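Cytolethal distending toxin subunit B (PDB 2F1N) nicks DNA as the endonuclease subunit of a tripartite bacterial toxin, very probably damaging host DNA and so bringing on G2/M cell cycle arrest. Local coordinates at residues A213-A224 against S252-S260; L123-L133 against F144-D155. One frame throughout, in Å; residues are numbered along the deposited sequence.

Contact 1. Residues A213-A224 against S252-S260; sequences ATQTSQRTLDYA and SDHFPVGVS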
loop_
_atom_site.group_PDB
_atom_site.type_symbol
_atom_site.label_atom_id
_atom_site.label_comp_id
_atom_site.label_asym_id
_atom_site.label_seq_id
_atom_site.Cartn_x
_atom_site.Cartn_y
_atom_site.Cartn_z
ATOM N N ALA A 213 11.005 -10.958 -10.392
ATOM C CA ALA A 213 10.972 -11.194 -8.981
ATOM C C ALA A 213 11.015 -9.867 -8.233
ATOM O O ALA A 213 11.579 -8.865 -8.759
ATOM C CB ALA A 213 12.149 -12.019 -8.583
ATOM N N THR A 214 10.411 -9.859 -7.046
ATOM C CA THR A 214 10.332 -8.618 -6.258
ATOM C C THR A 214 11.137 -8.745 -4.985
ATOM O O THR A 214 11.181 -7.813 -4.165
ATOM C CB THR A 214 8.869 -8.219 -5.881
ATOM O OG1 THR A 214 8.323 -9.198 -4.995
ATOM C CG2 THR A 214 7.971 -8.199 -7.068
ATOM N N GLN A 215 11.783 -9.886 -4.829
ATOM C CA GLN A 215 12.700 -10.069 -3.735
ATOM C C GLN A 215 13.891 -10.910 -4.167
ATOM O O GLN A 215 13.964 -11.368 -5.308
ATOM C CB GLN A 215 12.035 -10.548 -2.421
ATOM C CG GLN A 215 11.121 -11.757 -2.497
ATOM C CD GLN A 215 11.220 -12.599 -1.194
ATOM O OE1 GLN A 215 11.111 -12.074 -0.064
ATOM N NE2 GLN A 215 11.434 -13.867 -1.348
ATOM N N THR A 216 14.853 -11.046 -3.276
ATOM C CA THR A 216 16.154 -11.585 -3.704
ATOM C C THR A 216 16.125 -13.104 -3.865
ATOM O O THR A 216 17.167 -13.725 -4.174
ATOM C CB THR A 216 17.234 -11.218 -2.672
ATOM O OG1 THR A 216 16.738 -11.521 -1.376
ATOM C CG2 THR A 216 17.464 -9.700 -2.631
ATOM N N SER A 217 14.979 -13.721 -3.595
ATOM C CA SER A 217 14.878 -15.181 -3.637
ATOM C C SER A 217 14.114 -15.607 -4.900
ATOM O O SER A 217 13.634 -16.740 -5.004
ATOM C CB SER A 217 14.204 -15.690 -2.366
ATOM O OG SER A 217 15.150 -15.748 -1.296
ATOM N N GLN A 218 14.013 -14.672 -5.836
ATOM C CA GLN A 218 13.348 -14.849 -7.138
ATOM C C GLN A 218 11.824 -15.013 -7.103
ATOM O O GLN A 218 11.207 -15.434 -8.109
ATOM C CB GLN A 218 14.014 -15.980 -7.948
ATOM C CG GLN A 218 15.360 -15.552 -8.580
ATOM C CD GLN A 218 15.397 -14.090 -9.044
ATOM O OE1 GLN A 218 15.976 -13.221 -8.349
ATOM N NE2 GLN A 218 14.791 -13.809 -10.208
ATOM N N ARG A 219 11.201 -14.674 -5.973
ATOM C CA ARG A 219 9.739 -14.796 -5.905
ATOM C C ARG A 219 9.113 -13.441 -6.221
ATOM O O ARG A 219 9.746 -12.401 -5.994
ATOM C CB ARG A 219 9.303 -15.312 -4.527
ATOM C CG ARG A 219 9.785 -16.795 -4.297
ATOM C CD ARG A 219 8.677 -17.743 -3.833
ATOM N NE ARG A 219 8.368 -17.443 -2.432
ATOM C CZ ARG A 219 7.169 -17.514 -1.852
ATOM N NH1 ARG A 219 6.076 -17.914 -2.523
ATOM N NH2 ARG A 219 7.076 -17.181 -0.568
ATOM N N THR A 220 7.888 -13.479 -6.727
ATOM C CA THR A 220 7.140 -12.254 -7.020
ATOM C C THR A 220 6.068 -12.165 -5.923
ATOM O O THR A 220 5.040 -12.823 -6.011
ATOM C CB THR A 220 6.497 -12.390 -8.404
ATOM O OG1 THR A 220 7.550 -12.451 -9.400
ATOM C CG2 THR A 220 5.676 -11.141 -8.778
ATOM N N LEU A 221 6.362 -11.407 -4.871
ATOM C CA LEU A 221 5.502 -11.350 -3.689
ATOM C C LEU A 221 4.822 -9.999 -3.496
ATOM O O LEU A 221 3.897 -9.877 -2.677
ATOM C CB LEU A 221 6.331 -11.633 -2.447
ATOM C CG LEU A 221 6.998 -13.009 -2.425
ATOM C CD1 LEU A 221 7.722 -13.222 -1.063
ATOM C CD2 LEU A 221 6.048 -14.148 -2.748
ATOM N N ASP A 222 5.335 -8.983 -4.186
ATOM C CA ASP A 222 4.911 -7.587 -3.956
ATOM C C ASP A 222 4.238 -7.103 -5.233
ATOM O O ASP A 222 4.877 -7.034 -6.288
ATOM C CB ASP A 222 6.148 -6.724 -3.687
ATOM C CG ASP A 222 6.944 -7.221 -2.530
ATOM O OD1 ASP A 222 6.489 -6.954 -1.378
ATOM O OD2 ASP A 222 8.004 -7.935 -2.637
ATOM N N TYR A 223 2.982 -6.719 -5.127
ATOM C CA TYR A 223 2.254 -6.320 -6.322
ATOM C C TYR A 223 0.947 -5.663 -5.916
ATOM O O TYR A 223 0.808 -5.244 -4.754
ATOM C CB TYR A 223 2.083 -7.565 -7.251
ATOM C CG TYR A 223 1.559 -8.814 -6.592
ATOM C CD1 TYR A 223 0.186 -9.057 -6.508
ATOM C CD2 TYR A 223 2.442 -9.807 -6.094
ATOM C CE1 TYR A 223 -0.309 -10.243 -5.892
ATOM C CE2 TYR A 223 1.972 -10.986 -5.443
ATOM C CZ TYR A 223 0.614 -11.197 -5.370
ATOM O OH TYR A 223 0.157 -12.317 -4.761
ATOM N N ALA A 224 0.000 -5.542 -6.853
ATOM C CA ALA A 224 -1.251 -4.799 -6.603
ATOM C C ALA A 224 -2.477 -5.597 -7.013
ATOM O O ALA A 224 -2.406 -6.407 -7.945
ATOM C CB ALA A 224 -1.263 -3.433 -7.313
ATOM N N SER A 252 17.200 -3.534 2.012
ATOM C CA SER A 252 15.977 -4.375 1.926
ATOM C C SER A 252 16.077 -5.467 0.860
ATOM O O SER A 252 16.547 -5.218 -0.262
ATOM C CB SER A 252 14.675 -3.581 1.623
ATOM O OG SER A 252 13.561 -4.492 1.756
ATOM N N ASP A 253 15.566 -6.645 1.189
ATOM C CA ASP A 253 15.575 -7.750 0.241
ATOM C C ASP A 253 14.392 -7.651 -0.723
ATOM O O ASP A 253 14.303 -8.444 -1.652
ATOM C CB ASP A 253 15.550 -9.095 0.962
ATOM C CG ASP A 253 16.806 -9.332 1.798
ATOM O OD1 ASP A 253 17.853 -8.715 1.544
ATOM O OD2 ASP A 253 16.830 -10.174 2.708
ATOM N N HIS A 254 13.502 -6.671 -0.498
ATOM C CA HIS A 254 12.394 -6.403 -1.432
ATOM C C HIS A 254 12.647 -5.170 -2.257
ATOM O O HIS A 254 13.216 -4.173 -1.785
ATOM C CB HIS A 254 11.067 -6.218 -0.651
ATOM C CG HIS A 254 10.603 -7.465 0.034
ATOM N ND1 HIS A 254 9.573 -8.237 -0.451
ATOM C CD2 HIS A 254 11.038 -8.080 1.166
ATOM C CE1 HIS A 254 9.373 -9.259 0.364
ATOM N NE2 HIS A 254 10.256 -9.189 1.351
ATOM N N PHE A 255 12.195 -5.211 -3.498
ATOM C CA PHE A 255 12.366 -4.088 -4.400
ATOM C C PHE A 255 11.037 -3.366 -4.473
ATOM O O PHE A 255 10.001 -4.019 -4.383
ATOM C CB PHE A 255 12.665 -4.624 -5.785
ATOM C CG PHE A 255 13.701 -5.724 -5.820
ATOM C CD1 PHE A 255 14.859 -5.663 -5.048
ATOM C CD2 PHE A 255 13.496 -6.827 -6.643
ATOM C CE1 PHE A 255 15.794 -6.701 -5.077
ATOM C CE2 PHE A 255 14.430 -7.877 -6.682
ATOM C CZ PHE A 255 15.579 -7.806 -5.913
ATOM N N PRO A 256 11.069 -2.047 -4.631
ATOM C CA PRO A 256 9.848 -1.260 -4.842
ATOM C C PRO A 256 9.257 -1.625 -6.164
ATOM O O PRO A 256 9.990 -1.868 -7.176
ATOM C CB PRO A 256 10.329 0.200 -4.922
ATOM C CG PRO A 256 11.748 0.178 -4.550
ATOM C CD PRO A 256 12.288 -1.215 -4.613
ATOM N N VAL A 257 7.928 -1.637 -6.167
ATOM C CA VAL A 257 7.178 -2.056 -7.362
ATOM C C VAL A 257 6.227 -0.959 -7.688
ATOM O O VAL A 257 5.442 -0.546 -6.802
ATOM C CB VAL A 257 6.429 -3.393 -7.121
ATOM C CG1 VAL A 257 5.519 -3.736 -8.324
ATOM C CG2 VAL A 257 7.455 -4.533 -6.938
ATOM N N GLY A 258 6.278 -0.461 -8.939
ATOM C CA GLY A 258 5.457 0.660 -9.335
ATOM C C GLY A 258 4.302 0.201 -10.226
ATOM O O GLY A 258 4.445 -0.766 -10.987
ATOM N N VAL A 259 3.181 0.902 -10.119
ATOM C CA VAL A 259 1.987 0.635 -10.910
ATOM C C VAL A 259 1.517 1.917 -11.560
ATOM O O VAL A 259 1.316 2.932 -10.872
ATOM C CB VAL A 259 0.855 0.059 -9.989
ATOM C CG1 VAL A 259 -0.432 -0.154 -10.769
ATOM C CG2 VAL A 259 1.346 -1.238 -9.406
ATOM N N SER A 260 1.268 1.861 -12.868
ATOM C CA SER A 260 0.692 2.975 -13.587
ATOM C C SER A 260 0.242 2.556 -14.980
ATOM O O SER A 260 0.396 1.394 -15.370
ATOM C CB SER A 260 1.666 4.148 -13.730
ATOM O OG SER A 260 2.840 3.734 -14.373
#
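H254 and D222 meet through one nearly straight hydrogen bond, ND1 of H254 giving its proton to OD2 of D222 over 2.7 Å at 171°. The carboxylate oxygen lies in the plane of the imidazole and receives the proton on its syn lone pair, while the two planes stand almost perpendicular, 84° apart. With CG anti to its carbonyl carbon (chi1 -66°), the ring of H254 is set alongside Q215, whose CB sits over one face, 4.0 Å from the ring centroid in a CH-pi contact. OE1 of Q215 also comes close to NE2 of H254, but at an angle too poor for a bond. Behind this pair stands T214: its OG1 donates to OD2 of D222 from the anti side, so that oxygen is gripped by two donors, and the same OG1 accepts from the backbone N of L221. A histidine close to the C-terminus, preceded by aspartate in an SDH sequence and held by a carboxylate from an earlier strand, is a hallmark of DNase I-like nucleases, and by that kinship H254 and D222 probably belong to the active site; D185 touches both. The backbones are tied by a single beta bridge between Q215 and H254. N of F255 donates to O of T214 at 2.9 Å, and on the other flank N of T216 makes a weak bond to O of D253. The F255 ring lies against this backbone, with CA of Q215 over one face and O of A213 at its edge. S252 begins an ST turn, its OG accepting from N of H254 at 3.1 Å. Further along, CG2 of V257 packs on CG2 of T214, 3.7 Å away.

Contact 2. Residues L123-L133 against F144-D155; sequences LSPVRQGGRPL and FTAHAIAMRNND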
loop_
_atom_site.group_PDB
_atom_site.type_symbol
_atom_site.label_atom_id
_atom_site.label_comp_id
_atom_site.label_asym_id
_atom_site.label_seq_id
_atom_site.Cartn_x
_atom_site.Cartn_y
_atom_site.Cartn_z
ATOM N N LEU A 123 -9.028 -1.535 8.655
ATOM C CA LEU A 123 -9.740 -2.804 8.726
ATOM C C LEU A 123 -8.914 -3.815 9.567
ATOM O O LEU A 123 -7.675 -3.840 9.528
ATOM C CB LEU A 123 -10.050 -3.345 7.317
ATOM C CG LEU A 123 -10.576 -2.289 6.291
ATOM C CD1 LEU A 123 -10.915 -2.926 4.979
ATOM C CD2 LEU A 123 -11.785 -1.482 6.787
ATOM N N SER A 124 -9.632 -4.632 10.331
ATOM C CA SER A 124 -9.019 -5.556 11.275
ATOM C C SER A 124 -8.292 -6.692 10.572
ATOM O O SER A 124 -8.615 -7.067 9.444
ATOM C CB SER A 124 -10.113 -6.096 12.225
ATOM O OG SER A 124 -10.619 -4.973 12.948
ATOM N N PRO A 125 -7.271 -7.241 11.236
ATOM C CA PRO A 125 -6.594 -8.423 10.715
ATOM C C PRO A 125 -7.602 -9.527 10.495
ATOM O O PRO A 125 -8.582 -9.616 11.250
ATOM C CB PRO A 125 -5.673 -8.844 11.880
ATOM C CG PRO A 125 -5.408 -7.553 12.620
ATOM C CD PRO A 125 -6.697 -6.757 12.508
ATOM N N VAL A 126 -7.351 -10.351 9.507
ATOM C CA VAL A 126 -8.275 -11.442 9.160
ATOM C C VAL A 126 -7.846 -12.770 9.740
ATOM O O VAL A 126 -8.559 -13.773 9.595
ATOM C CB VAL A 126 -8.457 -11.567 7.636
ATOM C CG1 VAL A 126 -9.527 -12.580 7.330
ATOM C CG2 VAL A 126 -8.854 -10.185 7.047
ATOM N N ARG A 127 -6.724 -12.773 10.446
ATOM C CA ARG A 127 -6.174 -14.000 11.031
ATOM C C ARG A 127 -5.364 -13.617 12.272
ATOM O O ARG A 127 -4.712 -12.565 12.305
ATOM C CB ARG A 127 -5.262 -14.680 9.984
ATOM C CG ARG A 127 -4.753 -16.070 10.316
ATOM C CD ARG A 127 -3.982 -16.719 9.194
ATOM N NE ARG A 127 -4.866 -17.058 8.071
ATOM C CZ ARG A 127 -4.584 -17.954 7.133
ATOM N NH1 ARG A 127 -3.440 -18.625 7.161
ATOM N NH2 ARG A 127 -5.451 -18.191 6.171
ATOM N N GLN A 128 -5.388 -14.468 13.300
ATOM C CA GLN A 128 -4.499 -14.256 14.432
ATOM C C GLN A 128 -3.052 -14.189 13.990
ATOM O O GLN A 128 -2.573 -15.038 13.233
ATOM C CB GLN A 128 -4.672 -15.353 15.479
ATOM C CG GLN A 128 -5.157 -14.809 16.809
ATOM C CD GLN A 128 -5.242 -15.898 17.864
ATOM O OE1 GLN A 128 -4.329 -16.038 18.687
ATOM N NE2 GLN A 128 -6.322 -16.685 17.837
ATOM N N GLY A 129 -2.378 -13.141 14.445
ATOM C CA GLY A 129 -1.017 -12.849 14.023
ATOM C C GLY A 129 -0.870 -12.137 12.681
ATOM O O GLY A 129 0.249 -11.874 12.237
ATOM N N GLY A 130 -1.990 -11.836 12.030
ATOM C CA GLY A 130 -1.952 -11.085 10.779
ATOM C C GLY A 130 -1.885 -9.590 11.076
ATOM O O GLY A 130 -2.091 -9.175 12.222
ATOM N N ARG A 131 -1.628 -8.791 10.035
ATOM C CA ARG A 131 -1.593 -7.335 10.115
ATOM C C ARG A 131 -2.989 -6.812 9.730
ATOM O O ARG A 131 -3.741 -7.522 9.082
ATOM C CB ARG A 131 -0.576 -6.797 9.088
ATOM C CG ARG A 131 0.766 -6.482 9.689
ATOM C CD ARG A 131 1.479 -7.700 10.058
ATOM N NE ARG A 131 1.895 -8.537 8.905
ATOM C CZ ARG A 131 2.776 -9.559 8.996
ATOM N NH1 ARG A 131 3.309 -9.914 10.186
ATOM N NH2 ARG A 131 3.123 -10.240 7.913
ATOM N N PRO A 132 -3.325 -5.597 10.151
ATOM C CA PRO A 132 -4.546 -4.922 9.679
ATOM C C PRO A 132 -4.377 -4.472 8.248
ATOM O O PRO A 132 -3.302 -4.626 7.659
ATOM C CB PRO A 132 -4.652 -3.692 10.616
ATOM C CG PRO A 132 -3.213 -3.342 10.917
ATOM C CD PRO A 132 -2.496 -4.705 10.995
ATOM N N LEU A 133 -5.457 -3.927 7.672
ATOM C CA LEU A 133 -5.412 -3.205 6.394
ATOM C C LEU A 133 -5.525 -1.711 6.639
ATOM O O LEU A 133 -6.420 -1.305 7.307
ATOM C CB LEU A 133 -6.594 -3.655 5.515
ATOM C CG LEU A 133 -6.288 -5.036 4.923
ATOM C CD1 LEU A 133 -7.564 -5.702 4.394
ATOM C CD2 LEU A 133 -5.220 -4.956 3.827
ATOM N N PHE A 144 -4.873 0.830 -0.410
ATOM C CA PHE A 144 -4.513 0.126 0.833
ATOM C C PHE A 144 -3.085 -0.348 0.786
ATOM O O PHE A 144 -2.545 -0.648 -0.281
ATOM C CB PHE A 144 -5.400 -1.107 1.061
ATOM C CG PHE A 144 -6.842 -0.761 1.405
ATOM C CD1 PHE A 144 -7.704 -0.305 0.426
ATOM C CD2 PHE A 144 -7.263 -0.767 2.728
ATOM C CE1 PHE A 144 -9.065 0.048 0.748
ATOM C CE2 PHE A 144 -8.575 -0.430 3.074
ATOM C CZ PHE A 144 -9.475 0.007 2.090
ATOM N N THR A 145 -2.462 -0.363 1.968
ATOM C CA THR A 145 -1.237 -1.147 2.137
ATOM C C THR A 145 -1.491 -2.465 2.913
ATOM O O THR A 145 -2.249 -2.478 3.874
ATOM C CB THR A 145 -0.146 -0.274 2.797
ATOM O OG1 THR A 145 1.065 -1.070 2.962
ATOM C CG2 THR A 145 -0.556 0.185 4.252
ATOM N N ALA A 146 -0.902 -3.567 2.437
ATOM C CA ALA A 146 -1.157 -4.899 3.025
ATOM C C ALA A 146 0.141 -5.649 3.227
ATOM O O ALA A 146 1.108 -5.495 2.443
ATOM C CB ALA A 146 -2.047 -5.741 2.157
ATOM N N HIS A 147 0.174 -6.429 4.313
ATOM C CA HIS A 147 1.339 -7.273 4.528
ATOM C C HIS A 147 0.873 -8.622 5.056
ATOM O O HIS A 147 0.688 -8.807 6.264
ATOM C CB HIS A 147 2.306 -6.619 5.501
ATOM C CG HIS A 147 3.557 -7.425 5.699
ATOM N ND1 HIS A 147 4.432 -7.171 6.737
ATOM C CD2 HIS A 147 4.066 -8.479 5.005
ATOM C CE1 HIS A 147 5.434 -8.041 6.677
ATOM N NE2 HIS A 147 5.237 -8.851 5.638
ATOM N N ALA A 148 0.692 -9.579 4.149
ATOM C CA ALA A 148 0.176 -10.894 4.506
ATOM C C ALA A 148 1.256 -11.673 5.228
ATOM O O ALA A 148 2.414 -11.331 5.105
ATOM C CB ALA A 148 -0.284 -11.640 3.232
ATOM N N ILE A 149 0.858 -12.711 5.974
ATOM C CA ILE A 149 1.806 -13.455 6.816
ATOM C C ILE A 149 2.701 -14.303 5.952
ATOM O O ILE A 149 2.243 -14.882 4.954
ATOM C CB ILE A 149 1.036 -14.336 7.797
ATOM C CG1 ILE A 149 0.181 -13.483 8.738
ATOM C CG2 ILE A 149 2.068 -15.245 8.638
ATOM C CD1 ILE A 149 -0.946 -14.316 9.414
ATOM N N ALA A 150 3.992 -14.381 6.318
ATOM C CA ALA A 150 4.886 -15.245 5.567
ATOM C C ALA A 150 4.723 -16.653 6.147
ATOM O O ALA A 150 5.392 -17.065 7.109
ATOM C CB ALA A 150 6.348 -14.753 5.658
ATOM N N MET A 151 3.769 -17.369 5.599
ATOM C CA MET A 151 3.478 -18.740 6.047
ATOM C C MET A 151 2.844 -19.435 4.884
ATOM O O MET A 151 2.383 -18.789 3.940
ATOM C CB MET A 151 2.497 -18.766 7.240
ATOM C CG MET A 151 1.060 -18.356 6.903
ATOM S SD MET A 151 0.046 -18.136 8.328
ATOM C CE MET A 151 -0.313 -19.931 8.673
ATOM N N ARG A 152 2.803 -20.765 4.952
ATOM C CA ARG A 152 2.049 -21.493 3.955
ATOM C C ARG A 152 0.575 -21.247 4.132
ATOM O O ARG A 152 0.092 -21.085 5.256
ATOM C CB ARG A 152 2.391 -22.987 3.997
ATOM C CG ARG A 152 3.855 -23.295 3.629
ATOM C CD ARG A 152 4.308 -22.816 2.274
ATOM N NE ARG A 152 5.741 -23.080 2.082
ATOM C CZ ARG A 152 6.258 -23.772 1.069
ATOM N NH1 ARG A 152 5.465 -24.279 0.127
ATOM N NH2 ARG A 152 7.574 -23.961 1.004
ATOM N N ASN A 153 -0.117 -21.208 3.002
ATOM C CA ASN A 153 -1.564 -21.040 2.989
ATOM C C ASN A 153 -1.993 -19.869 3.924
ATOM O O ASN A 153 -2.679 -20.001 4.962
ATOM C CB ASN A 153 -2.218 -22.417 3.239
ATOM C CG ASN A 153 -1.953 -23.397 2.059
ATOM O OD1 ASN A 153 -2.550 -23.249 0.980
ATOM N ND2 ASN A 153 -1.029 -24.366 2.245
ATOM N N ASN A 154 -1.501 -18.699 3.536
ATOM C CA ASN A 154 -1.633 -17.503 4.369
ATOM C C ASN A 154 -2.922 -16.715 4.154
ATOM O O ASN A 154 -3.894 -17.205 3.524
ATOM C CB ASN A 154 -0.393 -16.623 4.160
ATOM C CG ASN A 154 -0.414 -15.854 2.822
ATOM O OD1 ASN A 154 -1.347 -15.993 1.991
ATOM N ND2 ASN A 154 0.617 -15.039 2.601
ATOM N N ASP A 155 -2.935 -15.512 4.718
ATOM C CA ASP A 155 -4.136 -14.678 4.735
ATOM C C ASP A 155 -4.350 -13.748 3.534
ATOM O O ASP A 155 -5.316 -12.944 3.504
ATOM C CB ASP A 155 -4.175 -13.902 6.053
ATOM C CG ASP A 155 -2.936 -13.024 6.288
ATOM O OD1 ASP A 155 -1.802 -13.342 5.786
ATOM O OD2 ASP A 155 -3.019 -12.003 7.016
HETATM O O HOH W 1 -4.520 -10.257 8.781
HETATM O O HOH W 2 -5.961 -19.590 3.826
HETATM O O HOH W 3 -1.550 -9.858 7.409
HETATM O O HOH W 4 5.081 -12.473 8.150
HETATM O O HOH W 5 -2.144 -6.706 6.009
#
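R131 reaches across to H147 and uses its guanidinium twice, lying on the ring face and bonding to the backbone. NH2 of R131 sits over the centre of the imidazole, the two planes 29° apart, while NE of R131 donates to O of H147 at 2.9 Å. Bends at chi2 and chi3 (71° and 67°) fold the arginine chain back so that both can happen. NH2 adds weak bonds to O of H147 and O of A148 and donates to water 4, which also accepts from N of A150. R127 serves the far end of the loop 148-155: NH1 of R127 donates to O of N153 at 2.7 Å, in the carbonyl plane and on a lone pair. Its NH2 gives a proton to water 2, which donates in turn to O of N154, and the backbone of N154 and D155 covers one face of the guanidinium. Residues 123-133 connect edge strand 119-123 to its antiparallel neighbour 133-138, with a type II turn from R127 to G130, and lie against the loop leading from strand 141-147 into helix 156-168. D155, at the N-cap position of that helix, spends its carboxylate on the loop 148-155 instead of a capping bond: OD1 of D155 accepts from N of I149 at 2.7 Å, on the syn lone pair. Two waters lie within hydrogen-bonding reach of OD2: water 1 accepts from N of V126 and also reaches O of R131, water 3 accepts from N of R131 and also reaches O of H147. ND2 of N154 donates to O of I149 and to O of F186, while OD1 of N154 accepts from NE of R188. Water 5 links O of P132 to N of H147. CD1 of I149 packs on CA of G130 at 3.6 Å.

In the fold
The two contacts follow one another along the chain, contact 2 closing before contact 1 begins; their centres are about 18 Å apart and their nearest atoms about 7 Å, so they do not touch. Both reach the six-stranded sheet, where 141-147 and 222-228 each flank strand 179-183. Contact 2 stays on the side of edge strand 119-123, tying its outgoing loop to the entry of helix 156-168. Contact 1 instead spans the sandwich, joining strand 222-228 of this sheet to strand 257-261 of the eight-stranded one. The loop after strand 179-183 connects them: the backbone of D185 bonds to A146 of contact 2, and the same loop borders contact 1, close to the probable catalytic cleft.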